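Local coordinates for protein endoglucanase A (Clostridium cellulolyticum, PDB 1EDG) that hydrolyses beta-1,4-glucosidic bonds within cellulose chains, using the TIM-barrel catalytic domain of a family 5 glycoside hydrolase, at residues 13-18 with 331-336; 224-229 with 252-257; 286-291 with 324-329. All blocks are in the same frame, centred on the assembly; numbering follows the deposited sequence.

Interaction 1: 13-18 with 331-336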
ATOM      1  N   PRO A  13       2.792 -25.485  -0.496  1.00 18.08           N
ATOM      2  CA  PRO A  13       1.472 -25.987  -0.898  1.00 18.28           C
ATOM      3  C   PRO A  13       0.437 -24.865  -1.001  1.00 18.78           C
ATOM      4  O   PRO A  13       0.322 -24.027  -0.103  1.00 20.00           O
ATOM      5  CB  PRO A  13       1.116 -26.946   0.236  1.00 17.93           C
ATOM      6  CG  PRO A  13       2.448 -27.412   0.735  1.00 18.68           C
ATOM      7  CD  PRO A  13       3.236 -26.133   0.752  1.00 17.82           C
ATOM      8  N   GLN A  14      -0.305 -24.853  -2.101  1.00 19.68           N
ATOM      9  CA  GLN A  14      -1.348 -23.856  -2.333  1.00 22.05           C
ATOM     10  C   GLN A  14      -2.573 -24.190  -1.476  1.00 20.68           C
ATOM     11  O   GLN A  14      -2.995 -25.346  -1.410  1.00 22.02           O
ATOM     12  CB  GLN A  14      -1.731 -23.847  -3.819  1.00 25.93           C
ATOM     13  CG  GLN A  14      -2.990 -23.041  -4.181  1.00 33.52           C
ATOM     14  CD  GLN A  14      -2.784 -21.532  -4.139  1.00 37.32           C
ATOM     15  OE1 GLN A  14      -1.879 -20.997  -4.784  1.00 40.15           O
ATOM     16  NE2 GLN A  14      -3.633 -20.839  -3.393  1.00 38.04           N
ATOM     17  N   LYS A  15      -3.121 -23.191  -0.790  1.00 18.78           N
ATOM     18  CA  LYS A  15      -4.301 -23.406   0.041  1.00 17.15           C
ATOM     19  C   LYS A  15      -5.552 -23.182  -0.795  1.00 16.26           C
ATOM     20  O   LYS A  15      -5.490 -22.566  -1.858  1.00 16.29           O
ATOM     21  CB  LYS A  15      -4.286 -22.473   1.253  1.00 17.37           C
ATOM     22  CG  LYS A  15      -3.143 -22.758   2.205  1.00 19.45           C
ATOM     23  CD  LYS A  15      -3.277 -21.982   3.497  1.00 22.26           C
ATOM     24  CE  LYS A  15      -2.113 -22.264   4.448  1.00 25.63           C
ATOM     25  NZ  LYS A  15      -2.046 -23.687   4.912  1.00 26.31           N
ATOM     26  N   ASN A  16      -6.683 -23.705  -0.336  1.00 17.21           N
ATOM     27  CA  ASN A  16      -7.932 -23.541  -1.070  1.00 19.25           C
ATOM     28  C   ASN A  16      -8.449 -22.106  -1.030  1.00 15.85           C
ATOM     29  O   ASN A  16      -8.573 -21.510   0.040  1.00 16.08           O
ATOM     30  CB  ASN A  16      -9.007 -24.485  -0.532  1.00 24.28           C
ATOM     31  CG  ASN A  16     -10.340 -24.309  -1.243  1.00 30.27           C
ATOM     32  OD1 ASN A  16     -10.426 -24.421  -2.471  1.00 33.55           O
ATOM     33  ND2 ASN A  16     -11.379 -23.996  -0.481  1.00 34.47           N
ATOM     34  N   ILE A  17      -8.707 -21.551  -2.207  1.00 15.66           N
ATOM     35  CA  ILE A  17      -9.232 -20.196  -2.352  1.00 16.63           C
ATOM     36  C   ILE A  17     -10.401 -20.263  -3.337  1.00 14.81           C
ATOM     37  O   ILE A  17     -10.291 -20.884  -4.393  1.00 16.68           O
ATOM     38  CB  ILE A  17      -8.135 -19.198  -2.875  1.00 18.72           C
ATOM     39  CG1 ILE A  17      -7.239 -18.737  -1.723  1.00 20.55           C
ATOM     40  CG2 ILE A  17      -8.763 -17.975  -3.532  1.00 18.63           C
ATOM     41  CD1 ILE A  17      -5.971 -19.502  -1.610  1.00 24.33           C
ATOM     42  N   PRO A  18     -11.546 -19.645  -2.993  1.00 14.05           N
ATOM     43  CA  PRO A  18     -12.732 -19.644  -3.857  1.00 13.20           C
ATOM     44  C   PRO A  18     -12.464 -19.036  -5.230  1.00 13.60           C
ATOM     45  O   PRO A  18     -11.763 -18.031  -5.348  1.00 14.65           O
ATOM     46  CB  PRO A  18     -13.726 -18.788  -3.071  1.00 13.99           C
ATOM     47  CG  PRO A  18     -13.338 -19.029  -1.654  1.00 14.21           C
ATOM     48  CD  PRO A  18     -11.832 -18.968  -1.715  1.00 13.38           C
ATOM     49  N   LYS A 331       1.228 -15.813  -1.628  1.00  9.12           N
ATOM     50  CA  LYS A 331       0.603 -16.366  -2.828  1.00  9.96           C
ATOM     51  C   LYS A 331      -0.203 -17.630  -2.505  1.00  8.82           C
ATOM     52  O   LYS A 331      -1.310 -17.823  -3.024  1.00  8.55           O
ATOM     53  CB  LYS A 331       1.676 -16.642  -3.894  1.00 11.95           C
ATOM     54  CG  LYS A 331       1.157 -17.079  -5.256  1.00 14.14           C
ATOM     55  CD  LYS A 331       1.066 -18.586  -5.335  1.00 19.21           C
ATOM     56  CE  LYS A 331       0.633 -19.066  -6.701  1.00 22.70           C
ATOM     57  NZ  LYS A 331       0.403 -20.543  -6.662  1.00 27.45           N
ATOM     58  N   ALA A 332       0.343 -18.471  -1.632  1.00  7.77           N
ATOM     59  CA  ALA A 332      -0.325 -19.713  -1.231  1.00  9.57           C
ATOM     60  C   ALA A 332      -1.667 -19.437  -0.552  1.00 11.11           C
ATOM     61  O   ALA A 332      -2.532 -20.310  -0.504  1.00 12.16           O
ATOM     62  CB  ALA A 332       0.582 -20.524  -0.296  1.00  8.65           C
ATOM     63  N   ARG A 333      -1.835 -18.226  -0.024  1.00  9.28           N
ATOM     64  CA  ARG A 333      -3.072 -17.840   0.651  1.00  9.41           C
ATOM     65  C   ARG A 333      -3.890 -16.827  -0.162  1.00  8.11           C
ATOM     66  O   ARG A 333      -4.806 -16.185   0.367  1.00  8.16           O
ATOM     67  CB  ARG A 333      -2.756 -17.290   2.047  1.00  9.06           C
ATOM     68  CG  ARG A 333      -2.124 -18.319   2.989  1.00  9.13           C
ATOM     69  CD  ARG A 333      -1.406 -17.617   4.128  1.00  9.88           C
ATOM     70  NE  ARG A 333      -0.812 -18.525   5.108  1.00 11.18           N
ATOM     71  CZ  ARG A 333       0.332 -19.185   4.941  1.00 12.60           C
ATOM     72  NH1 ARG A 333       1.026 -19.050   3.816  1.00 14.02           N
ATOM     73  NH2 ARG A 333       0.792 -19.976   5.906  1.00 13.90           N
ATOM     74  N   GLY A 334      -3.553 -16.699  -1.446  1.00  7.20           N
ATOM     75  CA  GLY A 334      -4.256 -15.804  -2.355  1.00  6.85           C
ATOM     76  C   GLY A 334      -4.064 -14.315  -2.119  1.00  8.31           C
ATOM     77  O   GLY A 334      -4.844 -13.509  -2.632  1.00 10.08           O
ATOM     78  N   ILE A 335      -2.998 -13.944  -1.415  1.00  7.91           N
ATOM     79  CA  ILE A 335      -2.725 -12.544  -1.086  1.00  9.23           C
ATOM     80  C   ILE A 335      -1.679 -11.882  -1.993  1.00  8.30           C
ATOM     81  O   ILE A 335      -0.606 -12.449  -2.228  1.00  9.05           O
ATOM     82  CB  ILE A 335      -2.219 -12.433   0.373  1.00  9.07           C
ATOM     83  CG1 ILE A 335      -3.187 -13.124   1.346  1.00  9.02           C
ATOM     84  CG2 ILE A 335      -2.009 -10.974   0.757  1.00  8.73           C
ATOM     85  CD1 ILE A 335      -2.593 -13.384   2.726  1.00  9.34           C
ATOM     86  N   LEU A 336      -1.982 -10.673  -2.462  1.00  8.26           N
ATOM     87  CA  LEU A 336      -1.061  -9.901  -3.306  1.00  7.85           C
ATOM     88  C   LEU A 336      -0.070  -9.141  -2.425  1.00  8.34           C
ATOM     89  O   LEU A 336      -0.425  -8.724  -1.323  1.00  7.74           O
ATOM     90  CB  LEU A 336      -1.826  -8.868  -4.147  1.00  8.01           C
ATOM     91  CG  LEU A 336      -0.948  -7.961  -5.024  1.00  8.82           C
ATOM     92  CD1 LEU A 336      -0.475  -8.762  -6.209  1.00 11.08           C
ATOM     93  CD2 LEU A 336      -1.704  -6.738  -5.488  1.00  9.11           C
TER
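Two hydrogen bonds tie the N-terminal loop 13-18 to the end of helix 316-332. One is purely backbone: Lys15 N donates to Ala332 O at 3.0 Å, in the plane of that carbonyl. The other joins side chains that cross at about a right angle, Lys331 NZ reaching Gln14 OE1 at 3.0 Å almost along the C=O axis. Gln14 gets there because CG lies anti to its backbone N and the chain then bends at chi2 (74°). The amide's rotation is fixed from its other end: NE2 donates to Lys15 O at 3.0 Å, with that oxygen in the amide plane, so one flat group both receives the ammonium and braces its own loop.

The helix finishes here in a Schellman motif, with Gly334 as the C-prime residue at positive phi and Gly334 N bonded back to Lys331 O. Van der Waals packing surrounds the helix end: Ile17 CD1 presses on the backbone, 3.7 Å from Gly334 N; on the helix side Ala332 CB lies 3.5 Å from Pro13 O.

Lys15 and Arg333 run side by side in the same direction despite their like charges. The aliphatic CE of Lys15 covers one guanidinium face near its rim, while Lys15 NZ stays 4.8 Å from Arg333 NH2. Arg333 NH2 makes a salt bridge with Asp290, and NH1 is hydrogen-bonded to Gln329 O.

Interaction 2: 224-229 with 252-257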
ATOM      1  N   TYR A 224      -7.110  -0.018  11.714  1.00 11.06           N
ATOM      2  CA  TYR A 224      -6.188   0.841  12.467  1.00 11.55           C
ATOM      3  C   TYR A 224      -4.724   0.648  12.031  1.00 12.61           C
ATOM      4  O   TYR A 224      -4.197  -0.472  12.079  1.00 11.66           O
ATOM      5  CB  TYR A 224      -6.338   0.584  13.975  1.00 12.34           C
ATOM      6  CG  TYR A 224      -5.654   1.617  14.850  1.00 12.73           C
ATOM      7  CD1 TYR A 224      -6.272   2.830  15.144  1.00 12.72           C
ATOM      8  CD2 TYR A 224      -4.378   1.390  15.356  1.00 13.75           C
ATOM      9  CE1 TYR A 224      -5.631   3.797  15.916  1.00 13.65           C
ATOM     10  CE2 TYR A 224      -3.727   2.347  16.126  1.00 14.88           C
ATOM     11  CZ  TYR A 224      -4.355   3.551  16.400  1.00 14.12           C
ATOM     12  OH  TYR A 224      -3.681   4.514  17.119  1.00 15.00           O
ATOM     13  N   VAL A 225      -4.091   1.750  11.616  1.00 11.53           N
ATOM     14  CA  VAL A 225      -2.700   1.813  11.127  1.00 12.22           C
ATOM     15  C   VAL A 225      -2.405   0.778  10.036  1.00 12.15           C
ATOM     16  O   VAL A 225      -1.242   0.436   9.797  1.00 11.19           O
ATOM     17  CB  VAL A 225      -1.636   1.661  12.255  1.00 14.37           C
ATOM     18  CG1 VAL A 225      -0.303   2.270  11.823  1.00 15.06           C
ATOM     19  CG2 VAL A 225      -2.076   2.358  13.480  1.00 21.60           C
ATOM     20  N   ALA A 226      -3.456   0.318   9.360  1.00 10.27           N
ATOM     21  CA  ALA A 226      -3.353  -0.697   8.309  1.00  9.24           C
ATOM     22  C   ALA A 226      -2.648  -1.965   8.804  1.00 10.30           C
ATOM     23  O   ALA A 226      -2.036  -2.692   8.018  1.00 11.40           O
ATOM     24  CB  ALA A 226      -2.640  -0.136   7.071  1.00  8.69           C
ATOM     25  N   SER A 227      -2.710  -2.235  10.105  1.00 10.38           N
ATOM     26  CA  SER A 227      -2.064  -3.434  10.638  1.00 11.65           C
ATOM     27  C   SER A 227      -2.948  -4.668  10.430  1.00 11.51           C
ATOM     28  O   SER A 227      -4.160  -4.555  10.207  1.00 11.33           O
ATOM     29  CB  SER A 227      -1.737  -3.266  12.126  1.00 12.80           C
ATOM     30  OG  SER A 227      -2.912  -3.174  12.906  1.00 16.73           O
ATOM     31  N   PRO A 228      -2.340  -5.864  10.423  1.00 13.34           N
ATOM     32  CA  PRO A 228      -3.136  -7.082  10.241  1.00 13.79           C
ATOM     33  C   PRO A 228      -4.182  -7.177  11.358  1.00 13.57           C
ATOM     34  O   PRO A 228      -5.349  -7.480  11.095  1.00 12.81           O
ATOM     35  CB  PRO A 228      -2.085  -8.187  10.356  1.00 13.85           C
ATOM     36  CG  PRO A 228      -0.860  -7.539   9.789  1.00 14.79           C
ATOM     37  CD  PRO A 228      -0.898  -6.170  10.430  1.00 13.40           C
ATOM     38  N   ASP A 229      -3.774  -6.861  12.588  1.00 13.07           N
ATOM     39  CA  ASP A 229      -4.683  -6.895  13.735  1.00 15.20           C
ATOM     40  C   ASP A 229      -5.791  -5.856  13.620  1.00 14.36           C
ATOM     41  O   ASP A 229      -6.899  -6.071  14.107  1.00 16.26           O
ATOM     42  CB  ASP A 229      -3.921  -6.704  15.046  1.00 18.74           C
ATOM     43  CG  ASP A 229      -3.126  -7.937  15.450  1.00 22.21           C
ATOM     44  OD1 ASP A 229      -3.505  -9.060  15.055  1.00 24.10           O
ATOM     45  OD2 ASP A 229      -2.122  -7.785  16.174  1.00 24.90           O
ATOM     46  N   SER A 252      -7.048  -3.738   3.120  1.00  7.26           N
ATOM     47  CA  SER A 252      -5.672  -3.294   2.971  1.00  7.30           C
ATOM     48  C   SER A 252      -4.866  -3.512   4.249  1.00  9.12           C
ATOM     49  O   SER A 252      -5.313  -3.142   5.337  1.00 10.05           O
ATOM     50  CB  SER A 252      -5.661  -1.804   2.620  1.00  9.23           C
ATOM     51  OG  SER A 252      -4.341  -1.284   2.623  1.00 10.23           O
ATOM     52  N   VAL A 253      -3.705  -4.151   4.133  1.00  8.37           N
ATOM     53  CA  VAL A 253      -2.837  -4.358   5.288  1.00  9.39           C
ATOM     54  C   VAL A 253      -1.399  -4.051   4.896  1.00  9.02           C
ATOM     55  O   VAL A 253      -1.026  -4.181   3.723  1.00  9.68           O
ATOM     56  CB  VAL A 253      -2.886  -5.807   5.874  1.00 12.64           C
ATOM     57  CG1 VAL A 253      -4.322  -6.221   6.198  1.00 12.30           C
ATOM     58  CG2 VAL A 253      -2.237  -6.790   4.940  1.00 16.53           C
ATOM     59  N   HIS A 254      -0.614  -3.581   5.857  1.00  7.96           N
ATOM     60  CA  HIS A 254       0.799  -3.285   5.636  1.00  8.05           C
ATOM     61  C   HIS A 254       1.490  -4.160   6.657  1.00  9.32           C
ATOM     62  O   HIS A 254       1.045  -4.235   7.805  1.00 10.74           O
ATOM     63  CB  HIS A 254       1.118  -1.804   5.885  1.00  7.38           C
ATOM     64  CG  HIS A 254       0.495  -0.872   4.888  1.00  7.38           C
ATOM     65  ND1 HIS A 254       0.548   0.497   5.015  1.00  8.02           N
ATOM     66  CD2 HIS A 254      -0.196  -1.116   3.749  1.00  6.80           C
ATOM     67  CE1 HIS A 254      -0.084   1.063   4.000  1.00  7.75           C
ATOM     68  NE2 HIS A 254      -0.544   0.107   3.217  1.00  8.23           N
ATOM     69  N   ALA A 255       2.553  -4.851   6.263  1.00  8.56           N
ATOM     70  CA  ALA A 255       3.206  -5.726   7.217  1.00  9.85           C
ATOM     71  C   ALA A 255       4.693  -5.926   7.020  1.00 11.75           C
ATOM     72  O   ALA A 255       5.120  -6.815   6.286  1.00 12.49           O
ATOM     73  CB  ALA A 255       2.495  -7.071   7.248  1.00 10.92           C
ATOM     74  N   TYR A 256       5.485  -5.106   7.700  1.00 11.48           N
ATOM     75  CA  TYR A 256       6.934  -5.216   7.650  1.00 12.09           C
ATOM     76  C   TYR A 256       7.262  -6.085   8.864  1.00 13.84           C
ATOM     77  O   TYR A 256       7.724  -5.587   9.888  1.00 16.09           O
ATOM     78  CB  TYR A 256       7.571  -3.830   7.801  1.00 11.86           C
ATOM     79  CG  TYR A 256       7.227  -2.850   6.698  1.00 11.13           C
ATOM     80  CD1 TYR A 256       8.033  -2.735   5.570  1.00 12.50           C
ATOM     81  CD2 TYR A 256       6.130  -1.988   6.813  1.00 11.40           C
ATOM     82  CE1 TYR A 256       7.766  -1.778   4.586  1.00 11.87           C
ATOM     83  CE2 TYR A 256       5.854  -1.030   5.834  1.00 11.55           C
ATOM     84  CZ  TYR A 256       6.679  -0.925   4.726  1.00 11.16           C
ATOM     85  OH  TYR A 256       6.456   0.051   3.783  1.00 11.38           O
ATOM     86  N   CYS A 257       6.976  -7.379   8.757  1.00 14.64           N
ATOM     87  CA  CYS A 257       7.176  -8.329   9.861  1.00 18.27           C
ATOM     88  C   CYS A 257       8.227  -9.412   9.589  1.00 17.31           C
ATOM     89  O   CYS A 257       8.221 -10.024   8.523  1.00 16.82           O
ATOM     90  CB  CYS A 257       5.844  -9.008  10.188  1.00 18.77           C
ATOM     91  SG  CYS A 257       4.460  -7.865  10.414  1.00 25.19           S
TER
HETATM   92  O   HOH W   1      -5.673  -3.072   8.165  1.00 10.38           O
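Two consecutive non-glycine residues, Val225 and Ala226, sit in the left-handed helical region, with phi of 51° and 55°. They are the central pair of a tight turn closed by Ser227 N on Tyr224 O. Ser227 OG donates to that same oxygen at 3.1 Å, so Tyr224 O is gripped twice; OG also bonds Gly230 N, making Ser227 the N-cap of helix 228-232.

The turn presents Ala226 to strand 249-254 at Val253 and His254 with both carbonyl and methyl. Ala226 O takes a short bond from His254 N, 2.7 Å, nearly along the C=O axis, and Val253 CA adds a CA-H...O contact to it at 3.3 Å. Ala226 CB lies over one face of the His254 imidazole, 4.0 Å from the centroid and 16° off the normal, a CH-pi contact displaced toward the CG-ND1 side. With this face covered and ND1 hydrogen-bonded to Glu170, the ring's position is well defined; the nearby carboxylate may raise its basicity. Glu170 lies just beyond the fourth barrel strand, where family 5 enzymes carry a catalytic glutamate, consistent with a place for His254 beside the active site.

A bridging water donates to both Ser227 O and Ser252 O, 2.9 Å each, and Pro228 CG packs on Ala255 CB at 4.2 Å.

The contact joins the loop and helix start that follow strand 219-222 to the C-terminal part of strand 249-254, within one beta-alpha-beta unit. Phe288 of helix 279-297 touches Pro228 and Ala255, while Val253 pairs through its backbone with strand 303-308.

Interaction 3: 286-291 with 324-329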
ATOM      1  N   THR A 286       4.545 -15.938   8.761  1.00 15.49           N
ATOM      2  CA  THR A 286       3.252 -16.580   8.536  1.00 15.24           C
ATOM      3  C   THR A 286       2.108 -16.332   9.531  1.00 15.31           C
ATOM      4  O   THR A 286       0.940 -16.451   9.152  1.00 14.98           O
ATOM      5  CB  THR A 286       3.425 -18.108   8.351  1.00 15.98           C
ATOM      6  OG1 THR A 286       4.021 -18.670   9.527  1.00 15.89           O
ATOM      7  CG2 THR A 286       4.307 -18.403   7.137  1.00 16.96           C
ATOM      8  N   TRP A 287       2.415 -15.961  10.773  1.00 14.76           N
ATOM      9  CA  TRP A 287       1.354 -15.758  11.763  1.00 15.57           C
ATOM     10  C   TRP A 287       0.233 -14.839  11.287  1.00 13.61           C
ATOM     11  O   TRP A 287      -0.941 -15.223  11.306  1.00 14.58           O
ATOM     12  CB  TRP A 287       1.915 -15.272  13.111  1.00 18.93           C
ATOM     13  CG  TRP A 287       2.235 -13.802  13.165  1.00 23.93           C
ATOM     14  CD1 TRP A 287       3.416 -13.208  12.824  1.00 23.91           C
ATOM     15  CD2 TRP A 287       1.338 -12.736  13.529  1.00 25.58           C
ATOM     16  NE1 TRP A 287       3.310 -11.842  12.938  1.00 26.92           N
ATOM     17  CE2 TRP A 287       2.046 -11.523  13.369  1.00 26.86           C
ATOM     18  CE3 TRP A 287       0.004 -12.690  13.964  1.00 25.47           C
ATOM     19  CZ2 TRP A 287       1.465 -10.270  13.629  1.00 27.42           C
ATOM     20  CZ3 TRP A 287      -0.576 -11.444  14.221  1.00 26.23           C
ATOM     21  CH2 TRP A 287       0.157 -10.252  14.051  1.00 26.83           C
ATOM     22  N   PHE A 288       0.586 -13.655  10.797  1.00 13.04           N
ATOM     23  CA  PHE A 288      -0.438 -12.720  10.349  1.00 11.90           C
ATOM     24  C   PHE A 288      -1.102 -13.164   9.052  1.00 11.37           C
ATOM     25  O   PHE A 288      -2.280 -12.869   8.819  1.00 12.38           O
ATOM     26  CB  PHE A 288       0.104 -11.283  10.256  1.00 12.64           C
ATOM     27  CG  PHE A 288       0.972 -11.020   9.057  1.00 13.78           C
ATOM     28  CD1 PHE A 288       2.339 -11.271   9.099  1.00 15.22           C
ATOM     29  CD2 PHE A 288       0.416 -10.523   7.880  1.00 14.26           C
ATOM     30  CE1 PHE A 288       3.140 -11.033   7.984  1.00 15.71           C
ATOM     31  CE2 PHE A 288       1.208 -10.284   6.765  1.00 15.60           C
ATOM     32  CZ  PHE A 288       2.574 -10.541   6.819  1.00 15.47           C
ATOM     33  N   MET A 289      -0.361 -13.892   8.220  1.00 10.44           N
ATOM     34  CA  MET A 289      -0.910 -14.384   6.962  1.00 10.11           C
ATOM     35  C   MET A 289      -1.987 -15.427   7.227  1.00  9.38           C
ATOM     36  O   MET A 289      -2.990 -15.476   6.517  1.00 11.08           O
ATOM     37  CB  MET A 289       0.190 -14.960   6.073  1.00 11.15           C
ATOM     38  CG  MET A 289       1.185 -13.916   5.634  1.00 12.60           C
ATOM     39  SD  MET A 289       2.245 -14.493   4.325  1.00 13.00           S
ATOM     40  CE  MET A 289       3.350 -13.038   4.102  1.00 12.84           C
ATOM     41  N   ASP A 290      -1.782 -16.256   8.249  1.00 10.56           N
ATOM     42  CA  ASP A 290      -2.765 -17.275   8.607  1.00 11.71           C
ATOM     43  C   ASP A 290      -4.031 -16.599   9.127  1.00 11.20           C
ATOM     44  O   ASP A 290      -5.143 -17.023   8.810  1.00 11.95           O
ATOM     45  CB  ASP A 290      -2.204 -18.247   9.645  1.00 12.25           C
ATOM     46  CG  ASP A 290      -1.260 -19.274   9.036  1.00 15.94           C
ATOM     47  OD1 ASP A 290      -1.396 -19.587   7.836  1.00 15.76           O
ATOM     48  OD2 ASP A 290      -0.380 -19.771   9.765  1.00 19.09           O
ATOM     49  N   ASN A 291      -3.862 -15.533   9.904  1.00 11.69           N
ATOM     50  CA  ASN A 291      -5.009 -14.782  10.421  1.00 13.44           C
ATOM     51  C   ASN A 291      -5.812 -14.226   9.250  1.00 12.47           C
ATOM     52  O   ASN A 291      -7.043 -14.310   9.227  1.00 11.01           O
ATOM     53  CB  ASN A 291      -4.546 -13.622  11.310  1.00 14.59           C
ATOM     54  CG  ASN A 291      -4.017 -14.086  12.646  1.00 17.14           C
ATOM     55  OD1 ASN A 291      -4.148 -15.262  12.998  1.00 17.98           O
ATOM     56  ND2 ASN A 291      -3.412 -13.174  13.396  1.00 18.51           N
ATOM     57  N   SER A 324      11.581 -13.790  -0.896  1.00  9.73           N
ATOM     58  CA  SER A 324      11.080 -14.939  -1.669  1.00 10.34           C
ATOM     59  C   SER A 324      10.055 -15.736  -0.859  1.00  8.74           C
ATOM     60  O   SER A 324       8.972 -16.066  -1.360  1.00  9.35           O
ATOM     61  CB  SER A 324      12.234 -15.865  -2.099  1.00  9.62           C
ATOM     62  OG  SER A 324      13.060 -15.238  -3.066  1.00 11.25           O
ATOM     63  N   TYR A 325      10.409 -16.026   0.390  1.00  7.31           N
ATOM     64  CA  TYR A 325       9.549 -16.771   1.307  1.00  9.11           C
ATOM     65  C   TYR A 325       8.258 -15.988   1.600  1.00  9.44           C
ATOM     66  O   TYR A 325       7.159 -16.551   1.594  1.00  9.07           O
ATOM     67  CB  TYR A 325      10.316 -17.040   2.602  1.00 10.26           C
ATOM     68  CG  TYR A 325       9.566 -17.855   3.636  1.00 12.67           C
ATOM     69  CD1 TYR A 325       9.584 -19.248   3.602  1.00 11.54           C
ATOM     70  CD2 TYR A 325       8.881 -17.229   4.680  1.00 13.08           C
ATOM     71  CE1 TYR A 325       8.945 -19.999   4.582  1.00 13.80           C
ATOM     72  CE2 TYR A 325       8.237 -17.970   5.668  1.00 13.50           C
ATOM     73  CZ  TYR A 325       8.274 -19.354   5.614  1.00 14.32           C
ATOM     74  OH  TYR A 325       7.649 -20.079   6.602  1.00 15.30           O
ATOM     75  N   TYR A 326       8.406 -14.689   1.853  1.00  8.47           N
ATOM     76  CA  TYR A 326       7.281 -13.803   2.140  1.00  7.49           C
ATOM     77  C   TYR A 326       6.258 -13.843   0.992  1.00  6.82           C
ATOM     78  O   TYR A 326       5.068 -14.088   1.210  1.00  8.25           O
ATOM     79  CB  TYR A 326       7.806 -12.366   2.356  1.00  7.49           C
ATOM     80  CG  TYR A 326       6.798 -11.369   2.899  1.00  9.66           C
ATOM     81  CD1 TYR A 326       5.770 -10.873   2.093  1.00  8.85           C
ATOM     82  CD2 TYR A 326       6.890 -10.903   4.216  1.00 10.24           C
ATOM     83  CE1 TYR A 326       4.857  -9.936   2.580  1.00  9.42           C
ATOM     84  CE2 TYR A 326       5.980  -9.961   4.714  1.00  9.40           C
ATOM     85  CZ  TYR A 326       4.968  -9.481   3.888  1.00  9.55           C
ATOM     86  OH  TYR A 326       4.081  -8.540   4.355  1.00  9.74           O
ATOM     87  N   VAL A 327       6.727 -13.629  -0.233  1.00  6.55           N
ATOM     88  CA  VAL A 327       5.839 -13.629  -1.394  1.00  7.99           C
ATOM     89  C   VAL A 327       5.204 -15.004  -1.650  1.00  9.36           C
ATOM     90  O   VAL A 327       4.013 -15.090  -1.938  1.00  9.30           O
ATOM     91  CB  VAL A 327       6.573 -13.126  -2.670  1.00  9.46           C
ATOM     92  CG1 VAL A 327       5.666 -13.253  -3.886  1.00  8.59           C
ATOM     93  CG2 VAL A 327       7.002 -11.661  -2.481  1.00  8.12           C
ATOM     94  N   ALA A 328       5.996 -16.068  -1.527  1.00  7.72           N
ATOM     95  CA  ALA A 328       5.495 -17.427  -1.735  1.00  8.20           C
ATOM     96  C   ALA A 328       4.393 -17.774  -0.731  1.00  8.35           C
ATOM     97  O   ALA A 328       3.362 -18.333  -1.105  1.00 10.39           O
ATOM     98  CB  ALA A 328       6.634 -18.435  -1.636  1.00  8.70           C
ATOM     99  N   GLN A 329       4.606 -17.439   0.539  1.00  7.86           N
ATOM    100  CA  GLN A 329       3.620 -17.718   1.582  1.00  9.05           C
ATOM    101  C   GLN A 329       2.334 -16.915   1.360  1.00  8.73           C
ATOM    102  O   GLN A 329       1.233 -17.411   1.600  1.00  9.75           O
ATOM    103  CB  GLN A 329       4.205 -17.429   2.967  1.00  9.32           C
ATOM    104  CG  GLN A 329       5.329 -18.382   3.388  1.00 10.16           C
ATOM    105  CD  GLN A 329       4.857 -19.815   3.622  1.00 12.64           C
ATOM    106  OE1 GLN A 329       3.662 -20.084   3.748  1.00 12.53           O
ATOM    107  NE2 GLN A 329       5.801 -20.740   3.683  1.00 12.81           N
TER
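Met289 contributes the most buried surface. Its CG stands anti to the carbonyl carbon and the chain is extended beyond, so the thioether reaches straight across to helix 316-332. The methyl ends over the centre of the Tyr326 ring, with CE 3.7 Å from the centroid and 8° off the normal, a CH-pi contact. CE also meets Tyr326 O at 3.5 Å, and SD rests 3.8 Å from Gln329 CB.

Tyr326, with CG anti to its backbone N, is held from a second direction as well: Phe288 crosses it at about a right angle and brings CZ to 3.5 Å from the phenol OH, which lies at the edge of the Phe288 ring.

Thr286 turns its methyl to two neighbouring side chains: Thr286 CG2 is 3.8 Å from Tyr325 OH and 3.8 Å from Gln329 CD, the bent glutamine chain itself lying against the Tyr325 ring.

Segments 286-291 and 324-329 run nearly parallel, 13° apart, their axes 10.9 Å apart at closest approach, as neighbours in the outer layer of the barrel. The side chains of Phe288 and Tyr326 both touch Ile305 of strand 303-308, Tyr326 OH probably bonds Ala255 O, and Val327 faces away toward helix 365-374.

How the interactions relate
Interaction 3 is the middle piece, its centre 10 Å from that of interaction 1 and 13 Å from that of interaction 2, while interactions 1 and 2 do not touch. Toward the helix end, the Arg333 NH2 to Asp290 OD1 salt bridge, 2.9 Å, joins the turn just after helix 316-332 to helix 279-297. Toward the barrel, Ala255 O and Tyr326 OH lie 2.8 Å apart in a probable hydrogen bond, and Phe288 CE2 packs 3.5 Å from Ala255 CB. Of the three, interaction 2 is the one bordering the probable active site: His254 bonds Glu170 and Tyr256 bonds Glu307, glutamates placed where family 5 enzymes carry their catalytic pair.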